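Local coordinates for protein polyketide synthase PksJ (Bacillus subtilis subsp. subtilis, PDB 4J1Q) that carries a ketoreductase domain that uses NADPH for stereoselective alpha- and beta-ketoreduction on the trans-acyltransferase polyketide assembly line that makes bacillaene, at residues Met25-Glu31 with Val181-Met187; Ala63-Lys67 with His157-Lys161. One frame throughout, in Å; residues are numbered along the deposited sequence.

Interaction 1 (Met25-Glu31 with Val181-Met187); sequences MLEPVWE and VKGWREM
Met-25 to Glu-31 and Val-181 to Glu-186 run side by side as neighbouring antiparallel strands, their axes 4.4 Å apart at closest approach and strongly twisted, with 137° between their directions. Hydrogen-bonded pairs at Glu-31/Val-181, Val-29/Gly-183 and Glu-27/Arg-185 alternate with non-hydrogen-bonded pairs at Trp-30/Lys-182, Pro-28/Trp-184 and Leu-26/Glu-186. The bonds at both ends are nearly straight: Val-181 N reaches Glu-31 O at 2.9 Å, and Met-187 N, just past the last pair, reaches Met-25 O at 3.1 Å. At Glu-27/Arg-185 the bonds stay short but bend, and Glu-27 N to Arg-185 O is weak. Pro-28 sits at a non-hydrogen-bonded position, so its missing N-H removes no bond between these two strands.

The face carrying Leu-26, Pro-28, Trp-30, Lys-182, Trp-184 and Glu-186 holds both indoles. With CG beside its own backbone N (chi1 -71°), Trp-184 swings its benzo ring across to the other strand, and CZ3 lies 3.6 Å from Pro-28 CD. Leu-26 meets the same ring through CB, the two side chains crossing at about a right angle. Lys-182 lays its aliphatic chain over one face of Trp-30, a CH-pi contact with CB 4.1 Å from the centroid of the six-membered ring. On the other face, Val-29 CG2 packs against Arg-185 CB. Glu-27 OE1 stands 4.4 Å from Arg-185 NH2, opposite charges that probably attract, though OE1 lies well out of the guanidinium plane. Met-187 brings SD to 3.4 Å from Glu-27 CB.

Strand 22-31 also borders strand 429-435, and strand 178-186 borders 171-175. This twisted antiparallel ladder thus lies between the two Rossmann-like parts, consistent with the structural and catalytic subdomains of related ketoreductases.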
ATOM      1  N   MET A  25      -3.560  -3.792  16.922  1.00 63.43           N
ATOM      2  CA  MET A  25      -4.180  -3.887  15.600  1.00 58.65           C
ATOM      3  C   MET A  25      -5.054  -2.662  15.298  1.00 56.88           C
ATOM      4  O   MET A  25      -5.929  -2.370  16.070  1.00 54.65           O
ATOM      5  CB  MET A  25      -5.033  -5.143  15.535  1.00 61.63           C
ATOM      6  CG  MET A  25      -5.554  -5.485  14.150  1.00 64.90           C
ATOM      7  SD  MET A  25      -5.482  -7.278  13.815  1.00 78.20           S
ATOM      8  CE  MET A  25      -6.629  -7.401  12.445  1.00 70.06           C
ATOM      9  N   LEU A  26      -4.834  -1.977  14.167  1.00 49.60           N
ATOM     10  CA  LEU A  26      -5.379  -0.629  13.942  1.00 50.11           C
ATOM     11  C   LEU A  26      -6.145  -0.439  12.626  1.00 49.00           C
ATOM     12  O   LEU A  26      -5.928  -1.121  11.631  1.00 45.29           O
ATOM     13  CB  LEU A  26      -4.271   0.422  14.004  1.00 51.74           C
ATOM     14  CG  LEU A  26      -3.466   0.503  15.290  1.00 52.93           C
ATOM     15  CD1 LEU A  26      -2.342   1.523  15.127  1.00 50.00           C
ATOM     16  CD2 LEU A  26      -4.401   0.839  16.442  1.00 52.70           C
ATOM     17  N   GLU A  27      -6.896   0.633  12.556  1.00 50.97           N
ATOM     18  CA  GLU A  27      -7.757   0.782  11.424  1.00 52.62           C
ATOM     19  C   GLU A  27      -7.928   2.263  11.119  1.00 49.02           C
ATOM     20  O   GLU A  27      -8.062   3.048  12.043  1.00 51.78           O
ATOM     21  CB  GLU A  27      -9.059   0.077  11.739  1.00 60.88           C
ATOM     22  CG  GLU A  27     -10.035   0.034  10.595  1.00 66.62           C
ATOM     23  CD  GLU A  27     -10.858   1.292  10.544  1.00 83.16           C
ATOM     24  OE1 GLU A  27     -10.990   1.924  11.616  1.00 97.18           O
ATOM     25  OE2 GLU A  27     -11.340   1.650   9.439  1.00 74.86           O
ATOM     26  N   PRO A  28      -7.681   2.681   9.858  1.00 47.45           N
ATOM     27  CA  PRO A  28      -7.552   4.135   9.543  1.00 45.22           C
ATOM     28  C   PRO A  28      -8.893   4.872   9.662  1.00 45.63           C
ATOM     29  O   PRO A  28      -9.909   4.313   9.290  1.00 52.79           O
ATOM     30  CB  PRO A  28      -7.120   4.128   8.071  1.00 41.27           C
ATOM     31  CG  PRO A  28      -7.715   2.868   7.525  1.00 44.38           C
ATOM     32  CD  PRO A  28      -7.557   1.855   8.639  1.00 44.36           C
ATOM     33  N   VAL A  29      -8.897   6.111  10.156  1.00 44.78           N
ATOM     34  CA  VAL A  29     -10.152   6.865  10.317  1.00 45.87           C
ATOM     35  C   VAL A  29     -10.010   8.328   9.878  1.00 45.76           C
ATOM     36  O   VAL A  29      -8.986   8.966  10.115  1.00 46.04           O
ATOM     37  CB  VAL A  29     -10.690   6.794  11.761  1.00 47.56           C
ATOM     38  CG1 VAL A  29     -12.096   7.366  11.823  1.00 53.87           C
ATOM     39  CG2 VAL A  29     -10.713   5.352  12.245  1.00 57.85           C
ATOM     40  N   TRP A  30     -11.017   8.831   9.181  1.00 45.89           N
ATOM     41  CA  TRP A  30     -11.177  10.256   8.994  1.00 44.47           C
ATOM     42  C   TRP A  30     -11.863  10.884  10.161  1.00 49.09           C
ATOM     43  O   TRP A  30     -13.040  10.615  10.409  1.00 49.90           O
ATOM     44  CB  TRP A  30     -11.973  10.506   7.743  1.00 43.29           C
ATOM     45  CG  TRP A  30     -11.230  10.082   6.511  1.00 42.57           C
ATOM     46  CD1 TRP A  30     -11.526   9.029   5.659  1.00 40.83           C
ATOM     47  CD2 TRP A  30      -9.991  10.678   5.970  1.00 41.13           C
ATOM     48  NE1 TRP A  30     -10.636   8.991   4.622  1.00 42.78           N
ATOM     49  CE2 TRP A  30      -9.680   9.933   4.763  1.00 40.74           C
ATOM     50  CE3 TRP A  30      -9.174  11.734   6.341  1.00 41.01           C
ATOM     51  CZ2 TRP A  30      -8.574  10.220   3.996  1.00 43.05           C
ATOM     52  CZ3 TRP A  30      -8.083  12.043   5.542  1.00 40.09           C
ATOM     53  CH2 TRP A  30      -7.791  11.310   4.393  1.00 40.87           C
ATOM     54  N   GLU A  31     -11.125  11.708  10.905  1.00 52.09           N
ATOM     55  CA  GLU A  31     -11.660  12.381  12.094  1.00 58.48           C
ATOM     56  C   GLU A  31     -11.691  13.890  11.920  1.00 62.15           C
ATOM     57  O   GLU A  31     -10.888  14.450  11.177  1.00 54.60           O
ATOM     58  CB  GLU A  31     -10.799  12.057  13.312  1.00 64.96           C
ATOM     59  CG  GLU A  31     -10.831  10.599  13.738  1.00 67.99           C
ATOM     60  CD  GLU A  31      -9.630  10.221  14.569  1.00 74.23           C
ATOM     61  OE1 GLU A  31      -8.533  10.798  14.342  1.00 72.99           O
ATOM     62  OE2 GLU A  31      -9.794   9.333  15.439  1.00 74.17           O
ATOM     63  N   VAL A 181      -8.920  14.800   9.014  1.00 49.89           N
ATOM     64  CA  VAL A 181      -7.534  14.369   9.079  1.00 46.08           C
ATOM     65  C   VAL A 181      -7.536  12.843   9.258  1.00 47.20           C
ATOM     66  O   VAL A 181      -8.414  12.319   9.914  1.00 47.26           O
ATOM     67  CB  VAL A 181      -6.843  15.024  10.291  1.00 46.99           C
ATOM     68  CG1 VAL A 181      -5.405  14.536  10.413  1.00 45.12           C
ATOM     69  CG2 VAL A 181      -6.897  16.566  10.179  1.00 48.50           C
ATOM     70  N   LYS A 182      -6.572  12.125   8.677  1.00 44.94           N
ATOM     71  CA  LYS A 182      -6.475  10.671   8.898  1.00 45.50           C
ATOM     72  C   LYS A 182      -5.687  10.350  10.166  1.00 45.27           C
ATOM     73  O   LYS A 182      -4.690  11.006  10.468  1.00 47.90           O
ATOM     74  CB  LYS A 182      -5.824   9.984   7.695  1.00 43.44           C
ATOM     75  CG  LYS A 182      -6.272   8.547   7.461  1.00 44.93           C
ATOM     76  CD  LYS A 182      -5.391   7.879   6.409  1.00 50.01           C
ATOM     77  CE  LYS A 182      -6.020   7.903   5.017  1.00 45.90           C
ATOM     78  NZ  LYS A 182      -7.158   6.938   4.956  1.00 55.37           N
ATOM     79  N   GLY A 183      -6.184   9.385  10.930  1.00 43.43           N
ATOM     80  CA  GLY A 183      -5.526   8.895  12.131  1.00 45.76           C
ATOM     81  C   GLY A 183      -5.929   7.427  12.322  1.00 48.92           C
ATOM     82  O   GLY A 183      -6.518   6.829  11.430  1.00 44.27           O
ATOM     83  N   TRP A 184      -5.702   6.884  13.513  1.00 51.84           N
ATOM     84  CA  TRP A 184      -5.766   5.445  13.729  1.00 55.12           C
ATOM     85  C   TRP A 184      -6.679   5.100  14.870  1.00 60.35           C
ATOM     86  O   TRP A 184      -6.335   5.332  16.030  1.00 63.67           O
ATOM     87  CB  TRP A 184      -4.375   4.892  14.009  1.00 53.31           C
ATOM     88  CG  TRP A 184      -3.473   4.890  12.807  1.00 53.97           C
ATOM     89  CD1 TRP A 184      -2.340   5.681  12.578  1.00 53.95           C
ATOM     90  CD2 TRP A 184      -3.600   4.049  11.611  1.00 52.03           C
ATOM     91  NE1 TRP A 184      -1.779   5.385  11.355  1.00 53.96           N
ATOM     92  CE2 TRP A 184      -2.498   4.432  10.717  1.00 53.41           C
ATOM     93  CE3 TRP A 184      -4.489   3.063  11.202  1.00 48.27           C
ATOM     94  CZ2 TRP A 184      -2.306   3.817   9.487  1.00 53.42           C
ATOM     95  CZ3 TRP A 184      -4.298   2.459   9.961  1.00 45.98           C
ATOM     96  CH2 TRP A 184      -3.226   2.816   9.128  1.00 48.76           C
ATOM     97  N   ARG A 185      -7.842   4.527  14.552  1.00 62.94           N
ATOM     98  CA  ARG A 185      -8.715   3.925  15.562  1.00 64.21           C
ATOM     99  C   ARG A 185      -8.392   2.455  15.792  1.00 65.54           C
ATOM    100  O   ARG A 185      -8.362   1.644  14.845  1.00 62.61           O
ATOM    101  CB  ARG A 185     -10.198   4.101  15.205  1.00 69.55           C
ATOM    102  CG  ARG A 185     -11.155   3.753  16.347  1.00 81.00           C
ATOM    103  CD  ARG A 185     -12.457   4.559  16.300  1.00 81.81           C
ATOM    104  NE  ARG A 185     -13.248   4.295  15.094  1.00 90.33           N
ATOM    105  CZ  ARG A 185     -13.991   3.205  14.892  1.00 94.29           C
ATOM    106  NH1 ARG A 185     -14.071   2.265  15.824  1.00 99.92           N
ATOM    107  NH2 ARG A 185     -14.643   3.043  13.747  1.00 94.87           N
ATOM    108  N   GLU A 186      -8.157   2.114  17.054  1.00 68.44           N
ATOM    109  CA  GLU A 186      -7.923   0.734  17.454  1.00 66.06           C
ATOM    110  C   GLU A 186      -9.106  -0.189  17.154  1.00 62.68           C
ATOM    111  O   GLU A 186     -10.259   0.223  17.179  1.00 66.76           O
ATOM    112  CB  GLU A 186      -7.534   0.648  18.931  1.00 71.31           C
ATOM    113  CG  GLU A 186      -6.985  -0.705  19.345  1.00 77.09           C
ATOM    114  CD  GLU A 186      -6.740  -0.821  20.839  1.00 88.84           C
ATOM    115  OE1 GLU A 186      -6.240  -1.877  21.289  1.00 85.82           O
ATOM    116  OE2 GLU A 186      -7.027   0.154  21.565  1.00 93.67           O
ATOM    117  N   MET A 187      -8.790  -1.423  16.792  1.00 62.57           N
ATOM    118  CA  MET A 187      -9.795  -2.460  16.611  1.00 68.68           C
ATOM    119  C   MET A 187      -9.694  -3.455  17.765  1.00 69.60           C
ATOM    120  O   MET A 187      -8.596  -3.747  18.245  1.00 69.55           O
ATOM    121  CB  MET A 187      -9.578  -3.177  15.278  1.00 62.12           C
ATOM    122  CG  MET A 187      -8.926  -2.308  14.217  1.00 66.34           C
ATOM    123  SD  MET A 187      -8.593  -3.171  12.660  1.00 65.05           S
ATOM    124  CE  MET A 187     -10.253  -3.422  12.052  1.00 65.93           C
TER

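Interaction 2 (Ala63-Lys67 with His157-Lys161); sequences ASHMK and HLKLK
His-65 and His-157 meet ring to ring where the end of helix 56-65 comes up to helix 156-164, and this aromatic pair is the first of three kinds of contact. The imidazole planes are close to parallel, 12° apart, but they have slid past each other until they barely overlap, with centroids 4.7 Å apart. The approach is therefore concentrated at one corner of each ring, and CD2 of His-65 comes to 3.2 Å from CD2 of His-157. On His-157, CB points toward the other segment, and chi1 of 55° sets CG between the backbone N and the carbonyl carbon, a crowded position that brings the ring alongside that of His-65. His-65 ND1 is bonded to the carbonyl of Ser-61, one turn back in its own helix, which fixes the rotation of that ring.

Apolar packing forms the second group. Met-66, the first residue to leave helical geometry, extends its side chain across the gap and bends only at chi3 (-72°). Its SD lies 3.6 Å from Leu-160 CD1 and its CE 3.7 Å from the same methyl, the two chains crossing at about a right angle. Nearer its root, Met-66 CG rests 4.1 Å from His-157 CB, so the thioether chain passes His-157 CB and ends on Leu-160.

The third kind is electrostatic and loose. Lys-161 stretches fully extended from its helix and brings NZ to 3.9 Å from His-65 O, too far for a hydrogen bond, though it may still be weakly attracted to that carbonyl.

With no hydrogen bond between the segments, cohesion probably rests largely on van der Waals contact. The NE2 atoms of His-65 and His-157 lie 4.1 Å apart, and a positive charge on both rings at once would probably be disfavoured.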
ATOM      1  N   ALA A  63      -2.377  29.219  -8.647  1.00 94.15           N
ATOM      2  CA  ALA A  63      -1.111  29.873  -8.934  1.00100.38           C
ATOM      3  C   ALA A  63      -1.263  31.363  -8.643  1.00107.29           C
ATOM      4  O   ALA A  63      -0.496  31.942  -7.859  1.00104.87           O
ATOM      5  CB  ALA A  63      -0.684  29.633 -10.373  1.00 96.46           C
ATOM      6  N   SER A  64      -2.349  31.933  -9.148  1.00108.37           N
ATOM      7  CA  SER A  64      -2.567  33.366  -9.020  1.00122.35           C
ATOM      8  C   SER A  64      -2.621  33.745  -7.547  1.00124.44           C
ATOM      9  O   SER A  64      -1.984  34.706  -7.111  1.00129.47           O
ATOM     10  CB  SER A  64      -3.863  33.783  -9.719  1.00119.49           C
ATOM     11  OG  SER A  64      -4.164  32.919 -10.802  1.00121.18           O
ATOM     12  N   HIS A  65      -3.357  32.952  -6.778  1.00121.96           N
ATOM     13  CA  HIS A  65      -3.587  33.258  -5.378  1.00117.26           C
ATOM     14  C   HIS A  65      -2.404  32.955  -4.506  1.00107.06           C
ATOM     15  O   HIS A  65      -2.259  33.541  -3.435  1.00109.73           O
ATOM     16  CB  HIS A  65      -4.827  32.545  -4.874  1.00114.55           C
ATOM     17  CG  HIS A  65      -6.114  33.210  -5.289  1.00124.42           C
ATOM     18  ND1 HIS A  65      -6.586  33.145  -6.546  1.00130.80           N
ATOM     19  CD2 HIS A  65      -6.999  34.015  -4.577  1.00127.50           C
ATOM     20  CE1 HIS A  65      -7.732  33.844  -6.632  1.00134.87           C
ATOM     21  NE2 HIS A  65      -7.990  34.367  -5.421  1.00132.10           N
ATOM     22  N   MET A  66      -1.524  32.073  -4.967  1.00100.36           N
ATOM     23  CA  MET A  66      -0.455  31.543  -4.114  1.00 99.01           C
ATOM     24  C   MET A  66       0.929  31.795  -4.681  1.00 97.31           C
ATOM     25  O   MET A  66       1.815  30.962  -4.555  1.00 88.69           O
ATOM     26  CB  MET A  66      -0.642  30.034  -3.875  1.00 93.34           C
ATOM     27  CG  MET A  66      -1.806  29.704  -2.961  1.00 93.31           C
ATOM     28  SD  MET A  66      -2.024  27.943  -2.679  1.00 94.29           S
ATOM     29  CE  MET A  66      -2.661  27.420  -4.282  1.00 86.94           C
ATOM     30  N   LYS A  67       1.135  32.954  -5.289  1.00112.66           N
ATOM     31  CA  LYS A  67       2.325  33.146  -6.107  1.00104.73           C
ATOM     32  C   LYS A  67       3.619  33.100  -5.292  1.00102.41           C
ATOM     33  O   LYS A  67       4.708  33.090  -5.854  1.00102.92           O
ATOM     34  CB  LYS A  67       2.213  34.412  -6.946  1.00110.40           C
ATOM     35  CG  LYS A  67       1.120  34.342  -8.004  1.00114.00           C
ATOM     36  CD  LYS A  67       1.033  35.644  -8.782  1.00127.89           C
ATOM     37  CE  LYS A  67      -0.166  35.665  -9.715  1.00135.29           C
ATOM     38  NZ  LYS A  67      -0.423  37.044 -10.226  1.00128.47           N
ATOM     39  N   HIS A 157      -7.264  28.497  -1.203  1.00 84.67           N
ATOM     40  CA  HIS A 157      -5.945  29.015  -0.838  1.00 86.61           C
ATOM     41  C   HIS A 157      -5.748  29.224   0.645  1.00 87.51           C
ATOM     42  O   HIS A 157      -4.661  28.975   1.170  1.00 91.39           O
ATOM     43  CB  HIS A 157      -5.643  30.303  -1.608  1.00104.93           C
ATOM     44  CG  HIS A 157      -6.700  31.377  -1.439  1.00117.31           C
ATOM     45  ND1 HIS A 157      -6.815  32.110  -0.314  1.00119.95           N
ATOM     46  CD2 HIS A 157      -7.701  31.827  -2.303  1.00120.28           C
ATOM     47  CE1 HIS A 157      -7.838  32.972  -0.443  1.00123.83           C
ATOM     48  NE2 HIS A 157      -8.381  32.797  -1.659  1.00128.95           N
ATOM     49  N   LEU A 158      -6.777  29.706   1.335  1.00 89.83           N
ATOM     50  CA  LEU A 158      -6.709  29.888   2.792  1.00 90.36           C
ATOM     51  C   LEU A 158      -6.532  28.550   3.525  1.00 83.56           C
ATOM     52  O   LEU A 158      -5.765  28.441   4.485  1.00 81.91           O
ATOM     53  CB  LEU A 158      -7.948  30.634   3.313  1.00 91.32           C
ATOM     54  CG  LEU A 158      -8.135  32.078   2.823  1.00100.01           C
ATOM     55  CD1 LEU A 158      -9.451  32.674   3.298  1.00102.49           C
ATOM     56  CD2 LEU A 158      -6.977  32.966   3.251  1.00 98.88           C
ATOM     57  N   LYS A 159      -7.225  27.523   3.051  1.00 80.56           N
ATOM     58  CA  LYS A 159      -7.090  26.202   3.653  1.00 70.26           C
ATOM     59  C   LYS A 159      -5.659  25.700   3.528  1.00 67.40           C
ATOM     60  O   LYS A 159      -5.048  25.271   4.507  1.00 63.02           O
ATOM     61  CB  LYS A 159      -8.050  25.214   2.998  1.00 73.05           C
ATOM     62  CG  LYS A 159      -9.463  25.295   3.536  1.00 74.57           C
ATOM     63  CD  LYS A 159     -10.483  25.221   2.419  1.00 79.12           C
ATOM     64  CE  LYS A 159     -11.856  25.650   2.925  1.00 86.05           C
ATOM     65  NZ  LYS A 159     -12.412  24.683   3.909  1.00 84.65           N
ATOM     66  N   LEU A 160      -5.133  25.738   2.312  1.00 66.94           N
ATOM     67  CA  LEU A 160      -3.778  25.266   2.072  1.00 63.41           C
ATOM     68  C   LEU A 160      -2.838  26.050   2.967  1.00 68.01           C
ATOM     69  O   LEU A 160      -2.007  25.461   3.679  1.00 62.17           O
ATOM     70  CB  LEU A 160      -3.383  25.463   0.610  1.00 62.53           C
ATOM     71  CG  LEU A 160      -4.221  24.695  -0.413  1.00 63.72           C
ATOM     72  CD1 LEU A 160      -3.664  24.910  -1.807  1.00 66.57           C
ATOM     73  CD2 LEU A 160      -4.233  23.218  -0.080  1.00 58.61           C
ATOM     74  N   LYS A 161      -3.018  27.379   2.961  1.00 67.15           N
ATOM     75  CA  LYS A 161      -2.321  28.255   3.877  1.00 68.94           C
ATOM     76  C   LYS A 161      -2.579  27.870   5.331  1.00 66.71           C
ATOM     77  O   LYS A 161      -1.646  27.771   6.133  1.00 69.01           O
ATOM     78  CB  LYS A 161      -2.704  29.726   3.637  1.00 76.20           C
ATOM     79  CG  LYS A 161      -2.289  30.265   2.280  1.00 82.60           C
ATOM     80  CD  LYS A 161      -2.717  31.713   2.075  1.00 96.28           C
ATOM     81  CE  LYS A 161      -2.285  32.210   0.701  1.00101.60           C
ATOM     82  NZ  LYS A 161      -2.611  33.637   0.449  1.00113.86           N
TER

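The two interactions illustrate nesting: interaction 1 pairs strand 22-31 with strand 178-186, and the chain between those strands contains both segments of interaction 2. Their centres lie 29 Å apart and their nearest atoms about 11 Å, so they do not touch. Interaction 2, joining the end of helix 56-65 to helix 156-164, sits about 30 Å from the centre of the chain, whereas interaction 1 lies 16 Å from it, with the Trp-184 side chain about 13 Å from bound NADPH. A peripheral helix contact of the amino-terminal half thus lies, along the chain, inside the loop closed by the strand pairing, whose strand 22-31 adjoins strand 429-435 of the cofactor-binding half.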